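Local coordinates for protein uncharacterized aldehyde dehydrogenase AldY (Bacillus subtilis, PDB 4DNG) that is a putative aldehyde dehydrogenase, likely to oxidise aldehydes to carboxylates with NAD(+), and may contribute to protecting cells against stress from ethanol and related compounds, at residues 40-45 / 211-216; 22-27 / 179-184; 217-222 / 237-242; 142-147 / 223-228; 28-33 / 326-331. One frame throughout, in Å; residues are numbered along the deposited sequence.

Contact 1: residues 40-45 / 211-216; sequences LATGKQ and VKEIGD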
# COMPACT_ATOMS: atom_id res chain seq x y z
N LEU A 40 -26.45 -14.67 13.97
CA LEU A 40 -25.11 -14.10 13.88
C LEU A 40 -24.06 -15.19 13.93
O LEU A 40 -24.06 -16.01 14.85
CB LEU A 40 -24.91 -13.11 15.03
CG LEU A 40 -25.93 -11.97 15.01
CD1 LEU A 40 -25.71 -10.98 16.15
CD2 LEU A 40 -25.88 -11.28 13.65
N ALA A 41 -23.16 -15.20 12.96
CA ALA A 41 -22.11 -16.20 12.89
C ALA A 41 -21.01 -15.89 13.91
O ALA A 41 -20.91 -14.76 14.39
CB ALA A 41 -21.54 -16.25 11.49
N THR A 42 -20.18 -16.88 14.24
CA THR A 42 -19.21 -16.73 15.34
C THR A 42 -17.81 -16.52 14.85
O THR A 42 -17.48 -16.85 13.69
CB THR A 42 -19.11 -17.99 16.20
OG1 THR A 42 -18.45 -19.02 15.45
CG2 THR A 42 -20.47 -18.47 16.64
N GLY A 43 -16.97 -16.02 15.75
CA GLY A 43 -15.51 -16.04 15.55
C GLY A 43 -14.99 -17.33 14.92
O GLY A 43 -14.30 -17.28 13.89
N LYS A 44 -15.36 -18.48 15.49
CA LYS A 44 -14.91 -19.75 14.96
C LYS A 44 -15.35 -19.93 13.50
O LYS A 44 -14.53 -20.27 12.65
CB LYS A 44 -15.39 -20.91 15.85
CG LYS A 44 -14.46 -22.11 15.87
CD LYS A 44 -14.76 -23.10 14.76
CE LYS A 44 -13.68 -24.15 14.64
NZ LYS A 44 -14.07 -25.18 13.64
N GLN A 45 -16.63 -19.68 13.22
CA GLN A 45 -17.17 -19.76 11.85
C GLN A 45 -16.40 -18.89 10.82
O GLN A 45 -16.17 -19.31 9.67
CB GLN A 45 -18.66 -19.37 11.84
CG GLN A 45 -19.59 -20.42 12.44
CD GLN A 45 -21.05 -20.03 12.36
OE1 GLN A 45 -21.53 -19.23 13.17
NE2 GLN A 45 -21.76 -20.59 11.39
N VAL A 211 -19.64 -7.14 15.06
CA VAL A 211 -18.35 -7.00 15.71
C VAL A 211 -18.40 -7.57 17.12
O VAL A 211 -17.42 -8.12 17.64
CB VAL A 211 -17.86 -5.56 15.60
CG1 VAL A 211 -16.70 -5.33 16.53
CG2 VAL A 211 -17.47 -5.26 14.14
N LYS A 212 -19.58 -7.52 17.73
CA LYS A 212 -19.79 -8.15 19.02
C LYS A 212 -19.40 -9.65 18.98
O LYS A 212 -18.86 -10.19 19.94
CB LYS A 212 -21.23 -7.96 19.46
CG LYS A 212 -21.52 -6.54 19.90
CD LYS A 212 -23.00 -6.35 20.20
CE LYS A 212 -23.26 -5.00 20.84
NZ LYS A 212 -24.69 -4.81 21.22
N GLU A 213 -19.68 -10.33 17.87
CA GLU A 213 -19.22 -11.70 17.72
C GLU A 213 -17.73 -11.76 17.37
O GLU A 213 -16.99 -12.56 17.92
CB GLU A 213 -20.04 -12.45 16.67
CG GLU A 213 -21.38 -12.96 17.18
CD GLU A 213 -21.29 -13.73 18.49
OE1 GLU A 213 -20.52 -14.70 18.55
OE2 GLU A 213 -22.01 -13.37 19.45
N ILE A 214 -17.29 -10.87 16.50
CA ILE A 214 -16.11 -11.14 15.72
C ILE A 214 -14.91 -10.28 16.06
O ILE A 214 -13.80 -10.59 15.67
CB ILE A 214 -16.57 -11.18 14.24
CG1 ILE A 214 -16.58 -12.64 13.80
CG2 ILE A 214 -15.89 -10.15 13.30
CD1 ILE A 214 -17.46 -12.92 12.60
N GLY A 215 -15.10 -9.25 16.86
CA GLY A 215 -14.00 -8.37 17.22
C GLY A 215 -13.28 -8.05 15.93
O GLY A 215 -13.92 -7.83 14.90
N ASP A 216 -11.94 -8.08 15.97
CA ASP A 216 -11.13 -7.68 14.83
C ASP A 216 -10.91 -8.84 13.83
O ASP A 216 -10.17 -8.69 12.85
CB ASP A 216 -9.81 -7.05 15.30
CG ASP A 216 -10.01 -5.69 15.96
OD1 ASP A 216 -10.89 -4.92 15.50
OD2 ASP A 216 -9.28 -5.39 16.95
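Van der Waals contact between a capped helix start and a short helix joins L40-G43 to E213 and I214; no hydrogen bond passes between them. The site lies in the part of the aldehyde dehydrogenase fold that carries the NAD(+)-binding residues inferred by similarity, with the side chain of I214 about 11 Å from that of V235. T42 is the N-cap of helix 43-60, and it forms a capping box with Q45. T42 OG1 accepts from Q45 N at 3.0 Å and almost straight (177°), while Q45 OE1 accepts from T42 N at 2.9 Å. Against this fixed turn E213 does most of the touching. With chi1 at -80° its CG sits beside its own backbone N, 3.4 Å from A41 O and 4.1 Å from L40 CB. The chain then bends at chi2, and OE1 lies 4.0 Å from T42 CA. The other carboxylate oxygen, OE2, makes a salt bridge with R22, which also pairs with D210, whereas A41 O accepts from T209. An alanine in place of E213 would probably leave R22 NE without its carboxylate mate, D210 remaining to the arginine, and open a gap beside L40 CB and T42 CA. I214 meets the first residue of the helix, its CG1 3.9 Å from G43 N.

Contact 2: residues 22-27 / 179-184; sequences RTEDIL and DIQTAI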
# COMPACT_ATOMS: atom_id res chain seq x y z
N ARG A 22 -27.12 -15.62 19.09
CA ARG A 22 -27.68 -14.27 19.03
C ARG A 22 -28.30 -14.04 17.66
O ARG A 22 -27.90 -14.66 16.67
CB ARG A 22 -26.59 -13.20 19.30
CG ARG A 22 -26.17 -13.05 20.76
CD ARG A 22 -25.60 -11.65 21.06
NE ARG A 22 -24.42 -11.45 20.25
CZ ARG A 22 -24.21 -10.46 19.40
NH1 ARG A 22 -25.09 -9.46 19.27
NH2 ARG A 22 -23.08 -10.47 18.71
N THR A 23 -29.27 -13.14 17.61
CA THR A 23 -29.91 -12.81 16.34
C THR A 23 -30.20 -11.32 16.28
O THR A 23 -30.23 -10.64 17.30
CB THR A 23 -31.24 -13.53 16.16
OG1 THR A 23 -32.17 -12.97 17.08
CG2 THR A 23 -31.12 -15.03 16.42
N GLU A 24 -30.40 -10.83 15.07
CA GLU A 24 -30.76 -9.45 14.86
C GLU A 24 -31.83 -9.33 13.81
O GLU A 24 -31.75 -9.95 12.74
CB GLU A 24 -29.54 -8.66 14.40
CG GLU A 24 -29.87 -7.20 14.14
CD GLU A 24 -28.76 -6.27 14.53
OE1 GLU A 24 -27.77 -6.73 15.14
OE2 GLU A 24 -28.88 -5.06 14.24
N ASP A 25 -32.83 -8.52 14.12
CA ASP A 25 -33.86 -8.20 13.17
C ASP A 25 -33.35 -7.15 12.18
O ASP A 25 -32.88 -6.06 12.60
CB ASP A 25 -35.10 -7.71 13.91
CG ASP A 25 -35.72 -8.79 14.77
OD1 ASP A 25 -35.31 -9.97 14.65
OD2 ASP A 25 -36.61 -8.45 15.58
N ILE A 26 -33.42 -7.47 10.89
CA ILE A 26 -33.10 -6.47 9.87
C ILE A 26 -34.38 -5.70 9.61
O ILE A 26 -35.42 -6.29 9.31
CB ILE A 26 -32.53 -7.09 8.58
CG1 ILE A 26 -31.33 -7.98 8.94
CG2 ILE A 26 -32.18 -5.98 7.59
CD1 ILE A 26 -30.62 -8.60 7.76
N LEU A 27 -34.28 -4.38 9.74
CA LEU A 27 -35.46 -3.53 9.75
C LEU A 27 -35.57 -2.64 8.51
O LEU A 27 -34.57 -2.24 7.93
CB LEU A 27 -35.47 -2.67 11.02
CG LEU A 27 -35.39 -3.34 12.41
CD1 LEU A 27 -35.57 -2.31 13.52
CD2 LEU A 27 -36.39 -4.47 12.60
N ASP A 179 -22.60 -4.78 6.68
CA ASP A 179 -23.21 -4.38 7.90
C ASP A 179 -24.45 -5.27 7.99
O ASP A 179 -25.25 -5.35 7.03
CB ASP A 179 -23.59 -2.90 7.81
CG ASP A 179 -24.18 -2.36 9.09
OD1 ASP A 179 -23.75 -1.28 9.51
OD2 ASP A 179 -25.06 -3.01 9.68
N ILE A 180 -24.62 -5.93 9.13
CA ILE A 180 -25.79 -6.78 9.34
C ILE A 180 -27.09 -6.05 8.94
O ILE A 180 -27.95 -6.64 8.29
CB ILE A 180 -25.86 -7.37 10.79
CG1 ILE A 180 -27.00 -8.42 10.90
CG2 ILE A 180 -26.05 -6.27 11.85
CD1 ILE A 180 -26.84 -9.63 10.00
N GLN A 181 -27.21 -4.76 9.28
CA GLN A 181 -28.45 -4.03 8.98
C GLN A 181 -28.73 -3.90 7.49
O GLN A 181 -29.84 -3.59 7.10
CB GLN A 181 -28.55 -2.68 9.71
CG GLN A 181 -29.03 -2.80 11.16
CD GLN A 181 -30.37 -3.54 11.33
OE1 GLN A 181 -31.38 -3.26 10.65
NE2 GLN A 181 -30.37 -4.51 12.23
N THR A 182 -27.72 -4.14 6.66
CA THR A 182 -27.92 -4.15 5.21
C THR A 182 -27.30 -5.43 4.60
O THR A 182 -26.67 -5.40 3.53
CB THR A 182 -27.32 -2.88 4.57
OG1 THR A 182 -26.01 -2.71 5.09
CG2 THR A 182 -28.11 -1.62 4.95
N ALA A 183 -27.47 -6.56 5.28
CA ALA A 183 -26.83 -7.80 4.83
C ALA A 183 -27.43 -8.40 3.58
O ALA A 183 -26.76 -9.16 2.87
CB ALA A 183 -26.85 -8.82 5.94
N ILE A 184 -28.71 -8.10 3.32
CA ILE A 184 -29.37 -8.66 2.16
C ILE A 184 -28.83 -8.00 0.90
O ILE A 184 -28.41 -8.69 -0.03
CB ILE A 184 -30.91 -8.59 2.25
CG1 ILE A 184 -31.40 -9.48 3.38
CG2 ILE A 184 -31.54 -9.12 0.97
CD1 ILE A 184 -32.72 -9.05 3.95
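I26 and Q181 bring their CA atoms to 5.3 Å where strand 23-27, half of a two-stranded antiparallel sheet with strand 34-39, passes the 3-10 turn 180-181 that leads to helix 183-196. E24 and I26 bond through their backbones to strand 34-39, while D25 O and L27 N face the amide of Q181. That side chain, bent at chi2 (-55°), bonds to the strand backbone at two points: NE2 donates to D25 O at 3.0 Å and nearly straight (177°), and OE1 accepts from L27 N at 3.2 Å in the amide plane, on a lone pair. A third bond runs from NE2 to E24 OE2 at 2.6 Å, on the anti side of the carboxylate, whose plane is turned 32° from that of the amide. Both amide ends are thus engaged, fixing its rotation. I26 packs against the turn, its CG2 3.4 Å from Q181 O and its CD1 at I180 O. CD1 also makes the apolar contacts, 4.2 Å from A183 CB and near I184 CD1; E93 of helix 83-94 touches the same isoleucine. Just before the 3-10 turn, D179 forms an Asx turn, its OD2 accepting from Q181 N at 2.8 Å.

Contact 3: residues 217-222 / 237-242; sequences GMLTNP and RHIGEI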
# COMPACT_ATOMS: atom_id res chain seq x y z
N GLY A 217 -11.55 -9.98 14.08
CA GLY A 217 -11.53 -11.15 13.17
C GLY A 217 -11.34 -10.96 11.66
O GLY A 217 -10.69 -11.79 11.02
N MET A 218 -11.89 -9.89 11.08
CA MET A 218 -11.70 -9.62 9.66
C MET A 218 -10.30 -9.06 9.37
O MET A 218 -9.87 -8.99 8.21
CB MET A 218 -12.77 -8.64 9.16
CG MET A 218 -14.20 -9.19 9.18
SD MET A 218 -14.44 -10.48 7.95
CE MET A 218 -14.29 -9.61 6.41
N LEU A 219 -9.58 -8.70 10.45
CA LEU A 219 -8.39 -7.90 10.36
C LEU A 219 -7.15 -8.69 10.73
O LEU A 219 -6.10 -8.55 10.10
CB LEU A 219 -8.52 -6.69 11.29
CG LEU A 219 -9.73 -5.73 11.20
CD1 LEU A 219 -9.49 -4.47 12.04
CD2 LEU A 219 -10.07 -5.36 9.77
N THR A 220 -7.29 -9.53 11.75
CA THR A 220 -6.17 -10.19 12.43
C THR A 220 -5.80 -11.54 11.83
O THR A 220 -4.69 -12.06 12.02
CB THR A 220 -6.55 -10.46 13.90
OG1 THR A 220 -6.76 -9.22 14.57
CG2 THR A 220 -5.42 -11.18 14.60
N ASN A 221 -6.75 -12.16 11.14
CA ASN A 221 -6.52 -13.47 10.63
C ASN A 221 -5.31 -13.36 9.71
O ASN A 221 -5.25 -12.45 8.86
CB ASN A 221 -7.76 -13.99 9.88
CG ASN A 221 -7.66 -15.47 9.56
OD1 ASN A 221 -6.74 -15.89 8.88
ND2 ASN A 221 -8.61 -16.25 10.06
N PRO A 222 -4.31 -14.24 9.92
CA PRO A 222 -3.11 -14.16 9.07
C PRO A 222 -3.42 -14.42 7.61
O PRO A 222 -2.69 -13.89 6.76
CB PRO A 222 -2.16 -15.23 9.63
CG PRO A 222 -2.85 -15.87 10.80
CD PRO A 222 -4.10 -15.09 11.11
N ARG A 237 -7.92 3.98 10.90
CA ARG A 237 -6.61 4.00 11.55
C ARG A 237 -6.35 2.66 12.23
O ARG A 237 -5.22 2.15 12.22
CB ARG A 237 -6.50 5.17 12.53
CG ARG A 237 -6.77 6.53 11.89
CD ARG A 237 -6.50 7.71 12.82
NE ARG A 237 -5.85 8.72 12.01
CZ ARG A 237 -6.40 9.84 11.61
NH1 ARG A 237 -5.71 10.65 10.83
NH2 ARG A 237 -7.62 10.17 12.00
N HIS A 238 -7.40 2.09 12.81
CA HIS A 238 -7.33 0.81 13.50
C HIS A 238 -6.99 -0.30 12.52
O HIS A 238 -6.18 -1.18 12.81
CB HIS A 238 -8.67 0.57 14.20
CG HIS A 238 -8.73 -0.66 15.09
ND1 HIS A 238 -8.20 -0.69 16.33
CD2 HIS A 238 -9.37 -1.90 14.91
CE1 HIS A 238 -8.42 -1.90 16.88
NE2 HIS A 238 -9.16 -2.63 16.01
N ILE A 239 -7.59 -0.26 11.34
CA ILE A 239 -7.22 -1.22 10.29
C ILE A 239 -5.78 -0.98 9.82
O ILE A 239 -4.99 -1.91 9.70
CB ILE A 239 -8.18 -1.12 9.10
CG1 ILE A 239 -9.55 -1.58 9.56
CG2 ILE A 239 -7.65 -1.93 7.91
CD1 ILE A 239 -10.67 -1.15 8.64
N GLY A 240 -5.45 0.28 9.57
CA GLY A 240 -4.12 0.64 9.06
C GLY A 240 -2.99 0.15 9.94
O GLY A 240 -1.94 -0.28 9.47
N GLU A 241 -3.22 0.19 11.24
CA GLU A 241 -2.21 -0.24 12.18
C GLU A 241 -2.08 -1.77 12.15
O GLU A 241 -0.97 -2.31 12.08
CB GLU A 241 -2.59 0.30 13.55
CG GLU A 241 -2.07 -0.41 14.78
CD GLU A 241 -2.97 -0.13 15.97
OE1 GLU A 241 -2.51 0.44 16.97
OE2 GLU A 241 -4.18 -0.45 15.86
N ILE A 242 -3.21 -2.46 12.15
CA ILE A 242 -3.19 -3.92 12.19
C ILE A 242 -2.65 -4.48 10.88
O ILE A 242 -1.82 -5.38 10.89
CB ILE A 242 -4.58 -4.54 12.48
CG1 ILE A 242 -4.92 -4.36 13.95
CG2 ILE A 242 -4.62 -6.02 12.10
CD1 ILE A 242 -6.41 -4.21 14.21
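Apolar contacts dominate where L219, on the short, irregular helical turn 217-220, meets I239 and I242 of helix 233-246. L219 CD1 lies 3.8 Å from I239 CG1 and equally 3.8 Å from I242 CD1. The leucine crosses both isoleucines at about a right angle, and its second methyl, CD2, also touches I239 CG1. Beyond these pairs, I242 CG2 rests 3.5 Å from L219 O, a methyl against a backbone carbonyl. Aromatic contact comes next: L219 CD1 approaches H238 CD2 obliquely at 3.9 Å, and within the helix I242 CD1 sits 3.6 Å above one face of the imidazole, offset toward the rim. Polar bonds lie to the side of this cluster. H238 NE2 bonds to D216 OD2, and E241 forms a salt bridge with R245 of the second subunit. The NAD(+) residues inferred by similarity run from the end of strand 226-231 into the first turn of this helix, and I239 also packs on I227 and F229 of that strand, the strand-loop-helix order of a Rossmann-like unit. As no directional bond joins the two segments, the contact rests on van der Waals packing of branched side chains, while the aspartate at its margin is likely to favour an imidazole that keeps its proton on NE2.

Contact 4: residues 142-147 / 223-228; sequences LPLGVI and IPRLIS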
# COMPACT_ATOMS: atom_id res chain seq x y z
N LEU A 142 -0.27 -12.79 -11.32
CA LEU A 142 -0.88 -13.88 -10.58
C LEU A 142 -1.92 -13.32 -9.61
O LEU A 142 -1.89 -12.13 -9.29
CB LEU A 142 0.22 -14.65 -9.82
CG LEU A 142 0.82 -15.96 -10.34
CD1 LEU A 142 1.23 -15.93 -11.81
CD2 LEU A 142 2.02 -16.35 -9.49
N PRO A 143 -2.84 -14.17 -9.12
CA PRO A 143 -3.79 -13.74 -8.06
C PRO A 143 -3.10 -13.29 -6.74
O PRO A 143 -1.95 -13.66 -6.48
CB PRO A 143 -4.65 -14.98 -7.83
CG PRO A 143 -3.91 -16.13 -8.45
CD PRO A 143 -3.05 -15.57 -9.54
N LEU A 144 -3.78 -12.50 -5.92
CA LEU A 144 -3.20 -12.08 -4.63
C LEU A 144 -3.37 -13.18 -3.60
O LEU A 144 -2.43 -13.48 -2.85
CB LEU A 144 -3.88 -10.81 -4.14
CG LEU A 144 -3.38 -10.13 -2.88
CD1 LEU A 144 -1.86 -9.93 -2.84
CD2 LEU A 144 -4.10 -8.80 -2.82
N GLY A 145 -4.56 -13.76 -3.58
CA GLY A 145 -4.92 -14.82 -2.63
C GLY A 145 -6.32 -14.59 -2.07
O GLY A 145 -7.31 -14.55 -2.82
N VAL A 146 -6.41 -14.43 -0.76
CA VAL A 146 -7.71 -14.31 -0.11
C VAL A 146 -7.96 -12.88 0.32
O VAL A 146 -7.14 -12.30 1.03
CB VAL A 146 -7.81 -15.23 1.12
CG1 VAL A 146 -9.15 -15.01 1.83
CG2 VAL A 146 -7.63 -16.68 0.71
N ILE A 147 -9.10 -12.33 -0.09
CA ILE A 147 -9.44 -10.93 0.14
C ILE A 147 -10.39 -10.88 1.34
O ILE A 147 -11.36 -11.64 1.38
CB ILE A 147 -10.17 -10.32 -1.09
CG1 ILE A 147 -9.41 -10.57 -2.41
CG2 ILE A 147 -10.49 -8.84 -0.89
CD1 ILE A 147 -8.01 -10.00 -2.47
N ILE A 223 -4.48 -15.18 7.30
CA ILE A 223 -4.81 -15.52 5.89
C ILE A 223 -4.90 -14.37 4.86
O ILE A 223 -4.09 -14.30 3.94
CB ILE A 223 -6.08 -16.39 5.75
CG1 ILE A 223 -6.05 -17.65 6.65
CG2 ILE A 223 -6.28 -16.74 4.27
CD1 ILE A 223 -4.86 -18.56 6.48
N PRO A 224 -5.91 -13.48 4.98
CA PRO A 224 -6.19 -12.62 3.83
C PRO A 224 -5.05 -11.69 3.52
O PRO A 224 -4.41 -11.19 4.46
CB PRO A 224 -7.40 -11.78 4.31
CG PRO A 224 -7.32 -11.78 5.78
CD PRO A 224 -6.74 -13.13 6.16
N ARG A 225 -4.83 -11.41 2.24
CA ARG A 225 -3.70 -10.55 1.83
C ARG A 225 -4.08 -9.11 1.48
O ARG A 225 -3.21 -8.26 1.31
CB ARG A 225 -2.89 -11.21 0.74
CG ARG A 225 -1.79 -12.09 1.30
CD ARG A 225 -1.21 -13.03 0.27
NE ARG A 225 -0.79 -14.28 0.91
CZ ARG A 225 0.42 -14.82 0.82
NH1 ARG A 225 1.36 -14.25 0.09
NH2 ARG A 225 0.68 -15.96 1.46
N LEU A 226 -5.39 -8.84 1.43
CA LEU A 226 -5.90 -7.47 1.30
C LEU A 226 -7.13 -7.29 2.18
O LEU A 226 -8.01 -8.16 2.21
CB LEU A 226 -6.24 -7.16 -0.14
CG LEU A 226 -6.99 -5.88 -0.47
CD1 LEU A 226 -6.06 -4.71 -0.66
CD2 LEU A 226 -7.76 -6.09 -1.75
N ILE A 227 -7.16 -6.17 2.90
CA ILE A 227 -8.34 -5.69 3.59
C ILE A 227 -8.92 -4.58 2.76
O ILE A 227 -8.24 -3.59 2.47
CB ILE A 227 -8.07 -5.05 4.97
CG1 ILE A 227 -7.06 -5.84 5.81
CG2 ILE A 227 -9.39 -4.89 5.74
CD1 ILE A 227 -7.51 -7.24 6.13
N SER A 228 -10.18 -4.73 2.40
CA SER A 228 -10.95 -3.74 1.69
C SER A 228 -12.00 -3.21 2.68
O SER A 228 -12.75 -3.99 3.24
CB SER A 228 -11.61 -4.42 0.48
OG SER A 228 -12.44 -3.52 -0.22
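I147 and L226 run alongside each other in the same direction at the apolar centre of this contact. I147 CG2 and CD1 both stand 4.0 Å from L226 CD2, and F468 of helix 462-468 touches both residues. L144 joins from another direction, crossing L226 at about a right angle with CD2 3.8 Å from L226 CB. A second apolar patch is formed by V146, whose CG2 meets I223 CG2 at 3.8 Å, near A53 and Q54 of helix 43-60. An alanine in place of I147 would probably open a gap against L226 CD2 and leave that leucine freer to turn, since both methyls touching it would be gone. Further out, L144 CG, anti to its backbone N (chi1 -176°), lies 3.8 Å from R225 CB. P224 CB packs 3.3 Å from V146 O, the carbonyl that also accepts from R225 N at 2.8 Å; this donor lies close to the C=O direction (C=O...N 165°). L144 O is 3.4 Å from R225 CD, and the guanidinium runs on to a salt bridge with D429 of the second subunit. The approaching ends, 144-147 and 223-226, run 95° apart before strands 135-150 and 226-231 pair in parallel, an arrangement that belongs to the Rossmann-like sheet of the NAD(+)-binding part of aldehyde dehydrogenases.

Contact 5: residues 28-33 / 326-331; sequences NPYDQS and VGPLIN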
# COMPACT_ATOMS: atom_id res chain seq x y z
N ASN A 28 -36.80 -2.30 8.16
CA ASN A 28 -37.04 -1.23 7.25
C ASN A 28 -36.94 0.01 8.08
O ASN A 28 -37.56 0.11 9.12
CB ASN A 28 -38.41 -1.36 6.63
CG ASN A 28 -38.73 -0.26 5.67
OD1 ASN A 28 -38.26 0.85 5.82
ND2 ASN A 28 -39.52 -0.56 4.67
N PRO A 29 -36.13 0.95 7.64
CA PRO A 29 -35.85 2.19 8.36
C PRO A 29 -37.05 3.10 8.53
O PRO A 29 -37.13 3.80 9.52
CB PRO A 29 -34.80 2.84 7.50
CG PRO A 29 -34.06 1.71 6.91
CD PRO A 29 -35.05 0.62 6.70
N TYR A 30 -37.92 3.15 7.54
CA TYR A 30 -39.08 4.01 7.59
C TYR A 30 -40.01 3.67 8.71
O TYR A 30 -40.44 4.54 9.43
CB TYR A 30 -39.84 3.88 6.28
CG TYR A 30 -40.96 4.86 6.06
CD1 TYR A 30 -40.71 6.15 5.69
CD2 TYR A 30 -42.27 4.47 6.18
CE1 TYR A 30 -41.73 7.04 5.47
CE2 TYR A 30 -43.29 5.35 5.96
CZ TYR A 30 -43.01 6.64 5.61
OH TYR A 30 -44.03 7.51 5.38
N ASP A 31 -40.30 2.39 8.90
CA ASP A 31 -41.27 2.06 9.91
C ASP A 31 -40.80 1.13 10.99
O ASP A 31 -41.53 0.87 11.92
CB ASP A 31 -42.50 1.49 9.24
CG ASP A 31 -42.18 0.36 8.37
OD1 ASP A 31 -41.16 -0.27 8.65
OD2 ASP A 31 -42.92 0.09 7.42
N GLN A 32 -39.59 0.63 10.86
CA GLN A 32 -39.03 -0.25 11.88
C GLN A 32 -39.56 -1.66 11.80
O GLN A 32 -39.32 -2.47 12.66
CB GLN A 32 -39.33 0.30 13.26
CG GLN A 32 -38.13 0.81 14.00
CD GLN A 32 -37.78 2.21 13.58
OE1 GLN A 32 -36.76 2.44 12.95
NE2 GLN A 32 -38.63 3.16 13.94
N SER A 33 -40.31 -1.94 10.75
CA SER A 33 -40.86 -3.28 10.50
C SER A 33 -39.74 -4.27 10.17
O SER A 33 -38.71 -3.90 9.60
CB SER A 33 -41.86 -3.26 9.35
OG SER A 33 -41.20 -2.96 8.13
N VAL A 326 -36.38 12.14 -0.50
CA VAL A 326 -35.79 12.08 0.81
C VAL A 326 -36.54 11.04 1.63
O VAL A 326 -37.69 11.25 2.03
CB VAL A 326 -35.76 13.45 1.51
CG1 VAL A 326 -34.84 13.43 2.71
CG2 VAL A 326 -35.28 14.52 0.54
N GLY A 327 -35.88 9.89 1.84
CA GLY A 327 -36.42 8.84 2.69
C GLY A 327 -35.77 8.88 4.06
O GLY A 327 -35.13 9.87 4.43
N PRO A 328 -35.90 7.79 4.81
CA PRO A 328 -35.52 7.78 6.21
C PRO A 328 -34.03 7.68 6.35
O PRO A 328 -33.37 7.25 5.41
CB PRO A 328 -36.19 6.52 6.76
CG PRO A 328 -36.60 5.69 5.58
CD PRO A 328 -36.32 6.45 4.33
N LEU A 329 -33.50 8.09 7.50
CA LEU A 329 -32.09 7.78 7.77
C LEU A 329 -31.97 6.33 8.23
O LEU A 329 -32.94 5.75 8.75
CB LEU A 329 -31.48 8.75 8.79
CG LEU A 329 -31.36 10.21 8.33
CD1 LEU A 329 -30.57 11.03 9.33
CD2 LEU A 329 -30.73 10.29 6.94
N ILE A 330 -30.79 5.74 8.06
CA ILE A 330 -30.56 4.32 8.29
C ILE A 330 -31.06 3.79 9.66
O ILE A 330 -31.60 2.70 9.73
CB ILE A 330 -29.08 3.98 8.07
CG1 ILE A 330 -28.78 2.47 8.23
CG2 ILE A 330 -28.22 4.82 9.00
CD1 ILE A 330 -29.57 1.55 7.31
N ASN A 331 -30.89 4.57 10.71
CA ASN A 331 -31.36 4.21 12.05
C ASN A 331 -31.52 5.44 12.96
O ASN A 331 -31.24 6.57 12.56
CB ASN A 331 -30.40 3.19 12.69
CG ASN A 331 -29.02 3.77 12.92
OD1 ASN A 331 -28.88 4.87 13.44
ND2 ASN A 331 -27.99 3.03 12.52
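In the turn that sets P29 and Y30 against P328, D31 OD1 is gripped by two donors from the same face of its carboxylate plane: S33 N at 2.8 Å and S33 OG at 2.7 Å. The backbone bond makes an Asx turn. A second Asx turn precedes it, in which N28 OD1 accepts from Y30 N at 2.9 Å, and together they shape the loop of the beta-hairpin formed by strands 23-27 and 34-39. Across the contact there is no hydrogen bond. Two proline rings meet instead, P29 CB lying 3.9 Å from P328 CG, and the same CB is 3.7 Å from L329 O. The partner segment runs just ahead of helix 332-347, where N331 is the N-cap and its side chain bonds to Q334 N. Y30 touches V362 of strand 362-369 and L329 touches L363, so hairpin loop and partner segment both meet the other large lobe, whose sheet is distinct from the one joined to the NAD(+) residues inferred by similarity. Y30 completes the seam. P328 CG stands 3.5 Å from Y30 N and also touches Y30 CB. The tyrosine CG is anti to the backbone N (chi1 -171°); P328 CG lies at the ring edge, near its plane, 4.1 Å from Y30 CD1.

Overall arrangement
Contacts 2, 5 and 1 take their first segments in that order from the N-terminal hairpin and the helix start after it: R22 joins contacts 2 and 1 by its salt bridge to E213, and L27 packs on Q32 and S33 to join contacts 2 and 5. Contact 4 includes strand 226-231, and contact 3 packs on it through I227; only these two reach the second subunit. D216 links contact 1 to contact 3 through H238. All five are partly buried: contact 4 sets buried I147 and L226 against exposed R225, contact 3 buried L219 against exposed T220. Contact 2 has directional amide bonds, contact 4 one backbone bond, and contacts 1, 3 and 5 none between their segments.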